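Iron Super-Oxide Dismutase (Plasmodium knowlesi, PDB 2AWP) catalyses the dismutation of superoxide to hydrogen peroxide and molecular oxygen, very probably with iron as its cofactor. Local coordinates at residues H74-D79 / W123-L128; E99-F104 / K108-N113; G143-I146 / I152-L155; L155-W160 / P173-A178. All coordinates share one frame; numbering follows the deposited sequence.

Interaction 1. Residues H74-D79 / W123-L128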
loop_
_atom_site.group_PDB
_atom_site.type_symbol
_atom_site.label_atom_id
_atom_site.label_comp_id
_atom_site.label_asym_id
_atom_site.label_seq_id
_atom_site.Cartn_x
_atom_site.Cartn_y
_atom_site.Cartn_z
ATOM N N HIS A 74 -11.584 -8.107 4.228
ATOM C CA HIS A 74 -12.335 -6.922 4.674
ATOM C C HIS A 74 -13.545 -7.291 5.493
ATOM O O HIS A 74 -13.853 -6.648 6.485
ATOM C CB HIS A 74 -12.732 -6.040 3.481
ATOM C CG HIS A 74 -11.609 -5.212 2.978
ATOM N ND1 HIS A 74 -10.655 -5.702 2.107
ATOM C CD2 HIS A 74 -11.228 -3.954 3.295
ATOM C CE1 HIS A 74 -9.755 -4.762 1.881
ATOM N NE2 HIS A 74 -10.084 -3.699 2.590
ATOM N N SER A 75 -14.248 -8.333 5.075
ATOM C CA SER A 75 -15.375 -8.795 5.868
ATOM C C SER A 75 -14.963 -9.221 7.279
ATOM O O SER A 75 -15.635 -8.889 8.254
ATOM C CB SER A 75 -16.118 -9.895 5.138
ATOM O OG SER A 75 -16.851 -9.304 4.085
ATOM N N PHE A 76 -13.839 -9.925 7.366
ATOM C CA PHE A 76 -13.227 -10.321 8.637
ATOM C C PHE A 76 -12.792 -9.094 9.456
ATOM O O PHE A 76 -12.914 -9.082 10.671
ATOM C CB PHE A 76 -12.049 -11.275 8.365
ATOM C CG PHE A 76 -11.680 -12.158 9.552
ATOM C CD1 PHE A 76 -12.414 -13.309 9.829
ATOM C CD2 PHE A 76 -10.610 -11.833 10.376
ATOM C CE1 PHE A 76 -12.086 -14.135 10.898
ATOM C CE2 PHE A 76 -10.270 -12.651 11.450
ATOM C CZ PHE A 76 -11.015 -13.806 11.719
ATOM N N TYR A 77 -12.285 -8.065 8.780
ATOM C CA TYR A 77 -11.934 -6.794 9.384
ATOM C C TYR A 77 -13.144 -6.061 9.994
ATOM O O TYR A 77 -13.096 -5.640 11.151
ATOM C CB TYR A 77 -11.231 -5.929 8.340
ATOM C CG TYR A 77 -10.901 -4.497 8.727
ATOM C CD1 TYR A 77 -9.979 -4.214 9.743
ATOM C CD2 TYR A 77 -11.486 -3.422 8.040
ATOM C CE1 TYR A 77 -9.667 -2.894 10.086
ATOM C CE2 TYR A 77 -11.179 -2.092 8.368
ATOM C CZ TYR A 77 -10.253 -1.833 9.382
ATOM O OH TYR A 77 -9.918 -0.525 9.713
ATOM N N TRP A 78 -14.220 -5.935 9.227
ATOM C CA TRP A 78 -15.436 -5.269 9.716
ATOM C C TRP A 78 -16.021 -6.005 10.932
ATOM O O TRP A 78 -16.394 -5.365 11.913
ATOM C CB TRP A 78 -16.490 -5.144 8.586
ATOM C CG TRP A 78 -15.997 -4.310 7.415
ATOM C CD1 TRP A 78 -15.984 -4.663 6.109
ATOM C CD2 TRP A 78 -15.414 -3.002 7.482
ATOM N NE1 TRP A 78 -15.426 -3.660 5.345
ATOM C CE2 TRP A 78 -15.070 -2.629 6.171
ATOM C CE3 TRP A 78 -15.143 -2.109 8.536
ATOM C CZ2 TRP A 78 -14.462 -1.397 5.875
ATOM C CZ3 TRP A 78 -14.562 -0.878 8.244
ATOM C CH2 TRP A 78 -14.215 -0.541 6.926
ATOM N N ASP A 79 -16.103 -7.339 10.828
ATOM C CA ASP A 79 -16.596 -8.217 11.901
ATOM C C ASP A 79 -15.701 -8.260 13.134
ATOM O O ASP A 79 -16.175 -8.555 14.255
ATOM C CB ASP A 79 -16.866 -9.628 11.364
ATOM C CG ASP A 79 -17.922 -9.634 10.290
ATOM O OD1 ASP A 79 -18.502 -8.549 10.010
ATOM O OD2 ASP A 79 -18.160 -10.725 9.711
ATOM N N TRP A 123 -1.726 -6.361 6.544
ATOM C CA TRP A 123 -2.753 -6.781 7.514
ATOM C C TRP A 123 -2.017 -7.358 8.679
ATOM O O TRP A 123 -1.055 -8.090 8.458
ATOM C CB TRP A 123 -3.642 -7.920 6.935
ATOM C CG TRP A 123 -4.520 -7.502 5.728
ATOM C CD1 TRP A 123 -4.187 -7.564 4.400
ATOM C CD2 TRP A 123 -5.864 -6.986 5.778
ATOM N NE1 TRP A 123 -5.235 -7.113 3.621
ATOM C CE2 TRP A 123 -6.266 -6.734 4.444
ATOM C CE3 TRP A 123 -6.767 -6.741 6.813
ATOM C CZ2 TRP A 123 -7.507 -6.247 4.135
ATOM C CZ3 TRP A 123 -8.025 -6.211 6.494
ATOM C CH2 TRP A 123 -8.378 -5.977 5.184
ATOM N N GLY A 124 -2.450 -7.026 9.892
ATOM C CA GLY A 124 -1.969 -7.711 11.099
ATOM C C GLY A 124 -3.028 -8.715 11.542
ATOM O O GLY A 124 -4.227 -8.455 11.412
ATOM N N TRP A 125 -2.601 -9.871 12.048
ATOM C CA TRP A 125 -3.551 -10.915 12.438
ATOM C C TRP A 125 -3.283 -11.439 13.856
ATOM O O TRP A 125 -2.138 -11.532 14.282
ATOM C CB TRP A 125 -3.471 -12.108 11.474
ATOM C CG TRP A 125 -3.683 -11.759 10.060
ATOM C CD1 TRP A 125 -2.732 -11.336 9.170
ATOM C CD2 TRP A 125 -4.924 -11.785 9.350
ATOM N NE1 TRP A 125 -3.301 -11.106 7.962
ATOM C CE2 TRP A 125 -4.648 -11.375 8.032
ATOM C CE3 TRP A 125 -6.240 -12.146 9.692
ATOM C CZ2 TRP A 125 -5.639 -11.297 7.039
ATOM C CZ3 TRP A 125 -7.247 -12.052 8.695
ATOM C CH2 TRP A 125 -6.930 -11.637 7.388
ATOM N N LEU A 126 -4.364 -11.753 14.577
ATOM C CA LEU A 126 -4.273 -12.677 15.681
ATOM C C LEU A 126 -4.752 -13.991 15.097
ATOM O O LEU A 126 -5.819 -14.036 14.464
ATOM C CB LEU A 126 -5.158 -12.263 16.868
ATOM C CG LEU A 126 -5.180 -13.273 18.025
ATOM C CD1 LEU A 126 -3.798 -13.423 18.656
ATOM C CD2 LEU A 126 -6.248 -12.833 19.049
ATOM N N VAL A 127 -3.949 -15.044 15.281
ATOM C CA VAL A 127 -4.283 -16.359 14.710
ATOM C C VAL A 127 -4.068 -17.463 15.744
ATOM O O VAL A 127 -3.229 -17.331 16.629
ATOM C CB VAL A 127 -3.506 -16.717 13.381
ATOM C CG1 VAL A 127 -3.278 -15.485 12.464
ATOM C CG2 VAL A 127 -2.201 -17.412 13.659
ATOM N N LEU A 128 -4.864 -18.522 15.639
ATOM C CA LEU A 128 -4.539 -19.753 16.332
ATOM C C LEU A 128 -3.664 -20.554 15.382
ATOM O O LEU A 128 -4.120 -21.009 14.353
ATOM C CB LEU A 128 -5.798 -20.539 16.700
ATOM C CG LEU A 128 -5.589 -21.749 17.624
ATOM C CD1 LEU A 128 -5.288 -21.293 19.069
ATOM C CD2 LEU A 128 -6.806 -22.737 17.557
#
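Trp-123 drives the outer rim of its indole into the face of the His-74 imidazole. The two planes stand at 86°, a T-shaped (edge-to-face) pair, with Trp-123 CH2 lying 3.7 Å above the plane of the His-74 ring and over its centre. The nearest atoms are Trp-123 CZ2 and His-74 CE1, 3.5 Å apart. Farther round the same rim, Trp-123 CZ3 sits 3.7 Å from Tyr-77 CB, and the indole edge tilts toward the phenol face in an offset edge-to-face pair whose planes meet at 78°. One six-membered ring abuts two aromatic side chains from successive turns of the helix. Trp-125 CZ3 presses obliquely on Phe-76 CD2 at 3.8 Å. A chi1 of -158° swings the Phe-76 ring away from its own backbone N and out to the strand.

No hydrogen bond joins the two segments, and rings span the 11.3 Å between their axes. The ring nitrogens are held by outside residues: Gln-70 accepts from His-74 ND1 through its backbone O and from Trp-123 NE1 through its side-chain OE1, so a single residue positions both partners of the T-shaped pair. With ND1 of His-74 bonded there, its NE2 is the nitrogen that would be expected to face the iron. Trp-125 NE1 is tied to Thr-139 OG1 on the adjoining strand. His-74, Tyr-77 and Trp-123 form an aromatic cluster beside the probable iron site of the iron/manganese superoxide dismutase fold, where the helical hairpin domain meets the sheet of the C-terminal domain and His-74 is a likely ligand.

Interaction 2. Residues E99-F104 / K108-N113; sequences EDFGSF and KNEFSN
Phe-104 O accepts from Lys-108 N at 2.8 Å, an i to i+4 bond of the helix that Phe-104 begins after a sharp change of direction. The preceding helix runs out at Phe-101; Gly-102 turns the chain with a positive phi of 93°, and Ser-103 stands at the N-cap, its OG receiving the N-H of Asn-106. Across this turn the CA atoms of Phe-101 and Glu-110 are 9.2 Å apart.

Lys-108 spends its aliphatic chain on Phe-104. With CG trans to the backbone N (chi1 -179°), the chain runs out beside the ring: CB lies over one face, toward the rim, and CD comes within 3.8 Å of Phe-104 CE2, the extended chain carrying the ammonium group onward. Glu-110 works differently. Its OE1 meets the edge of the Phe-101 ring in plane, 3.8 Å from CD1, where the ring hydrogens would be expected to suit a carboxylate; the carboxylate plane itself is turned 67° from the ring. One water completes this link by donating both to Phe-101 O (2.7 Å) and to Glu-110 OE2 (2.6 Å). Within the second helix, Ser-112 N and OG reach Lys-108 O from opposite faces of its carbonyl plane.

This corner between two consecutive helices lies at the surface, with strand 134-140 beneath: Phe-101, Glu-110 and Phe-111 all rest on Ile-136, while Ser-112 OG also bonds to Trp-180 NE1 beyond helix 172-179.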
loop_
_atom_site.group_PDB
_atom_site.type_symbol
_atom_site.label_atom_id
_atom_site.label_comp_id
_atom_site.label_asym_id
_atom_site.label_seq_id
_atom_site.Cartn_x
_atom_site.Cartn_y
_atom_site.Cartn_z
ATOM N N GLU A 99 -2.761 -17.088 28.568
ATOM C CA GLU A 99 -1.907 -18.260 28.458
ATOM C C GLU A 99 -0.765 -18.050 27.485
ATOM O O GLU A 99 0.388 -18.433 27.749
ATOM C CB GLU A 99 -2.732 -19.472 28.012
ATOM C CG GLU A 99 -3.669 -19.978 29.067
ATOM C CD GLU A 99 -4.601 -21.061 28.540
ATOM O OE1 GLU A 99 -4.305 -21.620 27.458
ATOM O OE2 GLU A 99 -5.628 -21.344 29.200
ATOM N N ASP A 100 -1.084 -17.428 26.344
ATOM C CA ASP A 100 -0.159 -17.398 25.229
ATOM C C ASP A 100 0.667 -16.107 25.166
ATOM O O ASP A 100 1.725 -16.091 24.547
ATOM C CB ASP A 100 -0.920 -17.700 23.908
ATOM C CG ASP A 100 -1.525 -19.106 23.893
ATOM O OD1 ASP A 100 -1.170 -19.938 24.772
ATOM O OD2 ASP A 100 -2.380 -19.383 23.032
ATOM N N PHE A 101 0.206 -15.039 25.817
ATOM C CA PHE A 101 0.970 -13.774 25.836
ATOM C C PHE A 101 1.329 -13.305 27.236
ATOM O O PHE A 101 2.117 -12.372 27.383
ATOM C CB PHE A 101 0.232 -12.639 25.058
ATOM C CG PHE A 101 -0.008 -12.964 23.602
ATOM C CD1 PHE A 101 0.965 -12.704 22.651
ATOM C CD2 PHE A 101 -1.186 -13.558 23.196
ATOM C CE1 PHE A 101 0.764 -13.003 21.297
ATOM C CE2 PHE A 101 -1.412 -13.882 21.821
ATOM C CZ PHE A 101 -0.432 -13.616 20.884
ATOM N N GLY A 102 0.771 -13.956 28.256
ATOM C CA GLY A 102 1.038 -13.571 29.657
ATOM C C GLY A 102 0.020 -12.589 30.195
ATOM O O GLY A 102 -0.373 -12.659 31.371
ATOM N N SER A 103 -0.421 -11.660 29.333
ATOM C CA SER A 103 -1.392 -10.628 29.704
ATOM C C SER A 103 -1.982 -10.002 28.453
ATOM O O SER A 103 -1.354 -10.035 27.393
ATOM C CB SER A 103 -0.726 -9.535 30.554
ATOM O OG SER A 103 0.152 -8.716 29.821
ATOM N N PHE A 104 -3.163 -9.406 28.584
ATOM C CA PHE A 104 -3.707 -8.599 27.494
ATOM C C PHE A 104 -2.761 -7.463 27.112
ATOM O O PHE A 104 -2.553 -7.217 25.930
ATOM C CB PHE A 104 -5.121 -8.063 27.790
ATOM C CG PHE A 104 -5.608 -7.086 26.759
ATOM C CD1 PHE A 104 -5.809 -7.491 25.429
ATOM C CD2 PHE A 104 -5.811 -5.745 27.097
ATOM C CE1 PHE A 104 -6.261 -6.580 24.463
ATOM C CE2 PHE A 104 -6.251 -4.827 26.132
ATOM C CZ PHE A 104 -6.472 -5.251 24.826
ATOM N N LYS A 108 -1.370 -6.604 23.423
ATOM C CA LYS A 108 -1.690 -5.290 22.855
ATOM C C LYS A 108 -0.423 -4.586 22.365
ATOM O O LYS A 108 -0.394 -4.008 21.253
ATOM C CB LYS A 108 -2.380 -4.432 23.932
ATOM C CG LYS A 108 -2.794 -3.052 23.462
ATOM C CD LYS A 108 -3.861 -2.486 24.395
ATOM C CE LYS A 108 -4.054 -1.012 24.149
ATOM N NZ LYS A 108 -4.968 -0.465 25.169
ATOM N N ASN A 109 0.625 -4.657 23.192
ATOM C CA ASN A 109 1.933 -4.103 22.851
ATOM C C ASN A 109 2.582 -4.714 21.622
ATOM O O ASN A 109 3.027 -3.973 20.741
ATOM C CB ASN A 109 2.883 -4.117 24.045
ATOM C CG ASN A 109 2.493 -3.074 25.094
ATOM O OD1 ASN A 109 1.742 -2.142 24.800
ATOM N ND2 ASN A 109 2.987 -3.236 26.323
ATOM N N GLU A 110 2.639 -6.050 21.565
ATOM C CA GLU A 110 3.221 -6.727 20.413
ATOM C C GLU A 110 2.376 -6.511 19.156
ATOM O O GLU A 110 2.922 -6.241 18.111
ATOM C CB GLU A 110 3.395 -8.223 20.669
ATOM C CG GLU A 110 4.069 -8.522 22.003
ATOM C CD GLU A 110 4.101 -10.019 22.343
ATOM O OE1 GLU A 110 4.018 -10.869 21.392
ATOM O OE2 GLU A 110 4.183 -10.301 23.573
ATOM N N PHE A 111 1.056 -6.621 19.265
ATOM C CA PHE A 111 0.186 -6.417 18.111
ATOM C C PHE A 111 0.326 -5.021 17.542
ATOM O O PHE A 111 0.452 -4.879 16.331
ATOM C CB PHE A 111 -1.293 -6.711 18.396
ATOM C CG PHE A 111 -2.096 -6.999 17.153
ATOM C CD1 PHE A 111 -1.575 -7.798 16.134
ATOM C CD2 PHE A 111 -3.386 -6.508 17.011
ATOM C CE1 PHE A 111 -2.330 -8.087 14.969
ATOM C CE2 PHE A 111 -4.158 -6.808 15.864
ATOM C CZ PHE A 111 -3.629 -7.597 14.853
ATOM N N SER A 112 0.339 -4.008 18.416
ATOM C CA SER A 112 0.495 -2.615 17.994
ATOM C C SER A 112 1.837 -2.393 17.288
ATOM O O SER A 112 1.905 -1.678 16.283
ATOM C CB SER A 112 0.358 -1.676 19.190
ATOM O OG SER A 112 -0.906 -1.857 19.833
ATOM N N ASN A 113 2.890 -3.026 17.813
ATOM C CA ASN A 113 4.232 -2.975 17.222
ATOM C C ASN A 113 4.266 -3.560 15.812
ATOM O O ASN A 113 4.800 -2.952 14.868
ATOM C CB ASN A 113 5.249 -3.690 18.107
ATOM C CG ASN A 113 5.632 -2.863 19.340
ATOM O OD1 ASN A 113 5.350 -1.663 19.409
ATOM N ND2 ASN A 113 6.256 -3.521 20.335
HETATM O O HOH W 1 4.080 -11.802 25.653
#

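Interaction 3. Residues G143-I146 / I152-L155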
loop_
_atom_site.group_PDB
_atom_site.type_symbol
_atom_site.label_atom_id
_atom_site.label_comp_id
_atom_site.label_asym_id
_atom_site.label_seq_id
_atom_site.Cartn_x
_atom_site.Cartn_y
_atom_site.Cartn_z
ATOM N N GLY A 143 -2.695 -10.960 1.180
ATOM C CA GLY A 143 -2.350 -12.236 1.802
ATOM C C GLY A 143 -3.092 -12.488 3.096
ATOM O O GLY A 143 -3.421 -11.556 3.824
ATOM N N ASN A 144 -3.367 -13.756 3.386
ATOM C CA ASN A 144 -3.890 -14.080 4.715
ATOM C C ASN A 144 -3.450 -15.460 5.208
ATOM O O ASN A 144 -2.945 -16.281 4.419
ATOM C CB ASN A 144 -5.408 -13.859 4.800
ATOM C CG ASN A 144 -6.201 -14.803 3.898
ATOM O OD1 ASN A 144 -5.984 -16.026 3.894
ATOM N ND2 ASN A 144 -7.144 -14.242 3.161
ATOM N N PRO A 145 -3.581 -15.699 6.510
ATOM C CA PRO A 145 -3.149 -16.989 7.082
ATOM C C PRO A 145 -3.859 -18.270 6.547
ATOM O O PRO A 145 -3.303 -19.346 6.658
ATOM C CB PRO A 145 -3.385 -16.803 8.600
ATOM C CG PRO A 145 -3.339 -15.269 8.794
ATOM C CD PRO A 145 -4.059 -14.771 7.553
ATOM N N ILE A 146 -5.083 -18.160 6.026
ATOM C CA ILE A 146 -5.775 -19.315 5.438
ATOM C C ILE A 146 -5.051 -19.758 4.169
ATOM O O ILE A 146 -4.724 -20.948 4.008
ATOM C CB ILE A 146 -7.266 -19.026 5.170
ATOM C CG1 ILE A 146 -7.993 -18.778 6.501
ATOM C CG2 ILE A 146 -7.943 -20.185 4.380
ATOM C CD1 ILE A 146 -9.417 -18.293 6.346
ATOM N N ILE A 152 -5.457 -20.285 12.003
ATOM C CA ILE A 152 -6.843 -19.894 11.826
ATOM C C ILE A 152 -7.038 -18.480 12.334
ATOM O O ILE A 152 -6.879 -18.227 13.509
ATOM C CB ILE A 152 -7.801 -20.871 12.562
ATOM C CG1 ILE A 152 -7.747 -22.256 11.895
ATOM C CG2 ILE A 152 -9.215 -20.308 12.621
ATOM C CD1 ILE A 152 -8.176 -23.399 12.831
ATOM N N PRO A 153 -7.385 -17.556 11.428
ATOM C CA PRO A 153 -7.662 -16.161 11.768
ATOM C C PRO A 153 -8.672 -15.984 12.936
ATOM O O PRO A 153 -9.738 -16.595 12.950
ATOM C CB PRO A 153 -8.224 -15.606 10.465
ATOM C CG PRO A 153 -7.415 -16.391 9.374
ATOM C CD PRO A 153 -7.520 -17.802 9.971
ATOM N N ILE A 154 -8.323 -15.141 13.895
ATOM C CA ILE A 154 -9.190 -14.870 15.043
ATOM C C ILE A 154 -9.713 -13.406 14.983
ATOM O O ILE A 154 -10.894 -13.140 15.234
ATOM C CB ILE A 154 -8.418 -15.108 16.406
ATOM C CG1 ILE A 154 -7.890 -16.567 16.535
ATOM C CG2 ILE A 154 -9.260 -14.713 17.583
ATOM C CD1 ILE A 154 -8.958 -17.681 16.561
ATOM N N LEU A 155 -8.794 -12.484 14.684
ATOM C CA LEU A 155 -9.065 -11.060 14.467
ATOM C C LEU A 155 -8.075 -10.520 13.420
ATOM O O LEU A 155 -6.968 -11.041 13.290
ATOM C CB LEU A 155 -8.860 -10.244 15.752
ATOM C CG LEU A 155 -9.759 -10.401 16.964
ATOM C CD1 LEU A 155 -9.147 -9.749 18.206
ATOM C CD2 LEU A 155 -11.172 -9.850 16.680
#
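Pro-145 and Pro-153 bring their CA atoms to 6.6 Å, and Ile-146 and Ile-152 to 6.5 Å, where a short, weakly bonded helical turn passes beside a strand without a hydrogen bond between them. The contact is apolar and centres on the ring of Pro-153. Ile-146 meets that ring at about a right angle, its CG1 3.6 Å from Pro-153 CD. A chi1 of -64° places CG1 there, opposite the carbonyl carbon, and the extended chi2 (172°) lays the terminal CD1 alongside the ring. Pro-145 approaches more loosely, its CB 4.1 Å from Pro-153 CG.

Asn-144 caps the turn: its OD1 accepts a weak, bent bond from Ile-146 N (3.1 Å, 121°) and another from Lys-147 N, and its ND2 is bonded to Asn-73 OD1. On the strand side the chain is irregular just beyond the proline: Ile-154 and Leu-155 both face Leu-126 in a classic beta bulge.

Around this pair, Trp-72 of helix 62-79 touches both Ile-146 and Pro-153, Met-57 of helix 53-59 borders Ile-146, and Pro-145 lies on Trp-125 and Val-127 of strand 122-129. Ile-152, whose CB is directed away from the turn, touches Ala-195 of helix 185-196.

Interaction 4. Residues L155-W160 / P173-A178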
loop_
_atom_site.group_PDB
_atom_site.type_symbol
_atom_site.label_atom_id
_atom_site.label_comp_id
_atom_site.label_asym_id
_atom_site.label_seq_id
_atom_site.Cartn_x
_atom_site.Cartn_y
_atom_site.Cartn_z
ATOM N N LEU A 155 -8.794 -12.484 14.684
ATOM C CA LEU A 155 -9.065 -11.060 14.467
ATOM C C LEU A 155 -8.075 -10.520 13.420
ATOM O O LEU A 155 -6.968 -11.041 13.290
ATOM C CB LEU A 155 -8.860 -10.244 15.752
ATOM C CG LEU A 155 -9.759 -10.401 16.964
ATOM C CD1 LEU A 155 -9.147 -9.749 18.206
ATOM C CD2 LEU A 155 -11.172 -9.850 16.680
ATOM N N THR A 156 -8.477 -9.479 12.694
ATOM C CA THR A 156 -7.524 -8.767 11.824
ATOM C C THR A 156 -7.684 -7.256 11.936
ATOM O O THR A 156 -8.751 -6.751 12.374
ATOM C CB THR A 156 -7.642 -9.188 10.338
ATOM O OG1 THR A 156 -6.490 -8.740 9.610
ATOM C CG2 THR A 156 -8.909 -8.621 9.696
ATOM N N CYS A 157 -6.596 -6.567 11.558
ATOM C CA CYS A 157 -6.519 -5.113 11.457
ATOM C C CYS A 157 -5.826 -4.753 10.140
ATOM O O CYS A 157 -4.702 -5.183 9.841
ATOM C CB CYS A 157 -5.805 -4.459 12.664
ATOM S SG CYS A 157 -5.845 -2.598 12.581
ATOM N N ASP A 158 -6.538 -3.979 9.337
ATOM C CA ASP A 158 -6.058 -3.523 8.050
ATOM C C ASP A 158 -5.125 -2.373 8.259
ATOM O O ASP A 158 -5.470 -1.405 8.960
ATOM C CB ASP A 158 -7.267 -3.002 7.307
ATOM C CG ASP A 158 -7.010 -2.709 5.870
ATOM O OD1 ASP A 158 -5.916 -2.890 5.313
ATOM O OD2 ASP A 158 -7.981 -2.257 5.295
ATOM N N ILE A 159 -3.938 -2.461 7.664
ATOM C CA ILE A 159 -3.054 -1.304 7.690
ATOM C C ILE A 159 -2.719 -0.760 6.306
ATOM O O ILE A 159 -1.854 0.100 6.201
ATOM C CB ILE A 159 -1.782 -1.497 8.580
ATOM C CG1 ILE A 159 -1.006 -2.777 8.246
ATOM C CG2 ILE A 159 -2.174 -1.424 10.080
ATOM C CD1 ILE A 159 -0.167 -2.622 7.027
ATOM N N TRP A 160 -3.431 -1.205 5.258
ATOM C CA TRP A 160 -3.399 -0.433 3.987
ATOM C C TRP A 160 -3.655 1.041 4.334
ATOM O O TRP A 160 -4.468 1.341 5.221
ATOM C CB TRP A 160 -4.457 -0.880 2.995
ATOM C CG TRP A 160 -4.200 -2.194 2.238
ATOM C CD1 TRP A 160 -3.989 -3.431 2.776
ATOM C CD2 TRP A 160 -4.226 -2.381 0.816
ATOM N NE1 TRP A 160 -3.847 -4.366 1.778
ATOM C CE2 TRP A 160 -3.994 -3.751 0.568
ATOM C CE3 TRP A 160 -4.351 -1.510 -0.274
ATOM C CZ2 TRP A 160 -3.888 -4.271 -0.728
ATOM C CZ3 TRP A 160 -4.268 -2.022 -1.549
ATOM C CH2 TRP A 160 -4.077 -3.396 -1.777
ATOM N N PRO A 173 0.250 5.014 13.812
ATOM C CA PRO A 173 0.155 4.645 15.239
ATOM C C PRO A 173 -1.086 5.140 15.956
ATOM O O PRO A 173 -1.610 4.424 16.831
ATOM C CB PRO A 173 1.410 5.277 15.842
ATOM C CG PRO A 173 2.393 5.194 14.718
ATOM C CD PRO A 173 1.569 5.616 13.519
ATOM N N SER A 174 -1.554 6.349 15.608
ATOM C CA SER A 174 -2.782 6.877 16.198
ATOM C C SER A 174 -3.991 6.093 15.758
ATOM O O SER A 174 -4.898 5.872 16.547
ATOM C CB SER A 174 -2.979 8.362 15.914
ATOM O OG SER A 174 -2.034 9.068 16.692
ATOM N N TYR A 175 -3.998 5.654 14.505
ATOM C CA TYR A 175 -5.055 4.765 14.041
ATOM C C TYR A 175 -5.073 3.445 14.815
ATOM O O TYR A 175 -6.135 2.953 15.158
ATOM C CB TYR A 175 -4.885 4.480 12.559
ATOM C CG TYR A 175 -5.560 3.211 12.029
ATOM C CD1 TYR A 175 -6.954 3.137 11.874
ATOM C CD2 TYR A 175 -4.783 2.119 11.612
ATOM C CE1 TYR A 175 -7.557 1.971 11.353
ATOM C CE2 TYR A 175 -5.365 0.966 11.109
ATOM C CZ TYR A 175 -6.755 0.898 10.971
ATOM O OH TYR A 175 -7.314 -0.236 10.434
ATOM N N VAL A 176 -3.889 2.860 15.009
ATOM C CA VAL A 176 -3.744 1.572 15.731
ATOM C C VAL A 176 -4.237 1.732 17.177
ATOM O O VAL A 176 -4.998 0.898 17.679
ATOM C CB VAL A 176 -2.282 1.040 15.638
ATOM C CG1 VAL A 176 -2.021 -0.171 16.590
ATOM C CG2 VAL A 176 -1.976 0.692 14.199
ATOM N N LYS A 177 -3.863 2.835 17.814
ATOM C CA LYS A 177 -4.289 3.116 19.181
ATOM C C LYS A 177 -5.820 3.250 19.287
ATOM O O LYS A 177 -6.438 2.693 20.196
ATOM C CB LYS A 177 -3.577 4.385 19.683
ATOM C CG LYS A 177 -3.579 4.565 21.191
ATOM C CD LYS A 177 -2.395 5.457 21.639
ATOM C CE LYS A 177 -1.171 4.633 22.006
ATOM N NZ LYS A 177 -1.217 4.009 23.390
ATOM N N ALA A 178 -6.427 3.982 18.354
ATOM C CA ALA A 178 -7.872 4.168 18.318
ATOM C C ALA A 178 -8.655 2.848 18.073
ATOM O O ALA A 178 -9.788 2.650 18.561
ATOM C CB ALA A 178 -8.226 5.228 17.263
#
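Tyr-175 sends its hydroxyl to a backbone carbonyl: OH donates to Asp-158 O over only 2.6 Å, in the carbonyl plane and at a C=O...O angle of 149°. A chi1 of 158° carries the phenol out from the helix to the strand end. Cys-157 adds a sulfur-aromatic contact. Its SG lies obliquely to the ring, 4.8 Å from the Tyr-175 centroid and 55° off the normal, and 3.5 Å from Tyr-175 OH. At the ring edge, Ile-159 CG2 touches Tyr-175 CE2 at 4.1 Å.

Asp-158 is a probable iron ligand, as in other members of the iron/manganese superoxide dismutase family, so the tyrosine, its buried hydroxyl also bonded to Tyr-77 OH, probably acts from the second shell, holding the main chain of that ligand. The carboxylate of Asp-158 is held separately. In an Asx turn, Trp-160 N bonds to Asp-158 OD1 at 3.0 Å, meeting it from above the carboxylate plane, while OD2 lies close to His-27 NE2, as would be expected of two ligands of one iron.

Beyond the Asx turn, the Trp-160 ring meets Phe-119 of the second subunit edge-to-face.

In the fold
Interactions 1 and 4 frame the probable iron site: they contribute His-74 and Asp-158, two of its four likely ligands, with His-27 and His-162 completing the set. Their centres lie 11 Å apart, joined by a probable hydrogen bond of 2.7 Å between Tyr-77 OH and Tyr-175 OH and by the packing of Trp-123 CZ3 on Asp-158 CB. Interaction 3, centred 6 Å from interaction 1, reaches the same sheet through strand 151-158, which it also shares with interaction 4. Interaction 2 is nested within the chain loop that interaction 1 closes. Although away from the probable iron site, it reaches strand 122-129 through Phe-111 CE1, 3.4 Å from Trp-125 N, and interaction 4 through Ser-112 against Val-176.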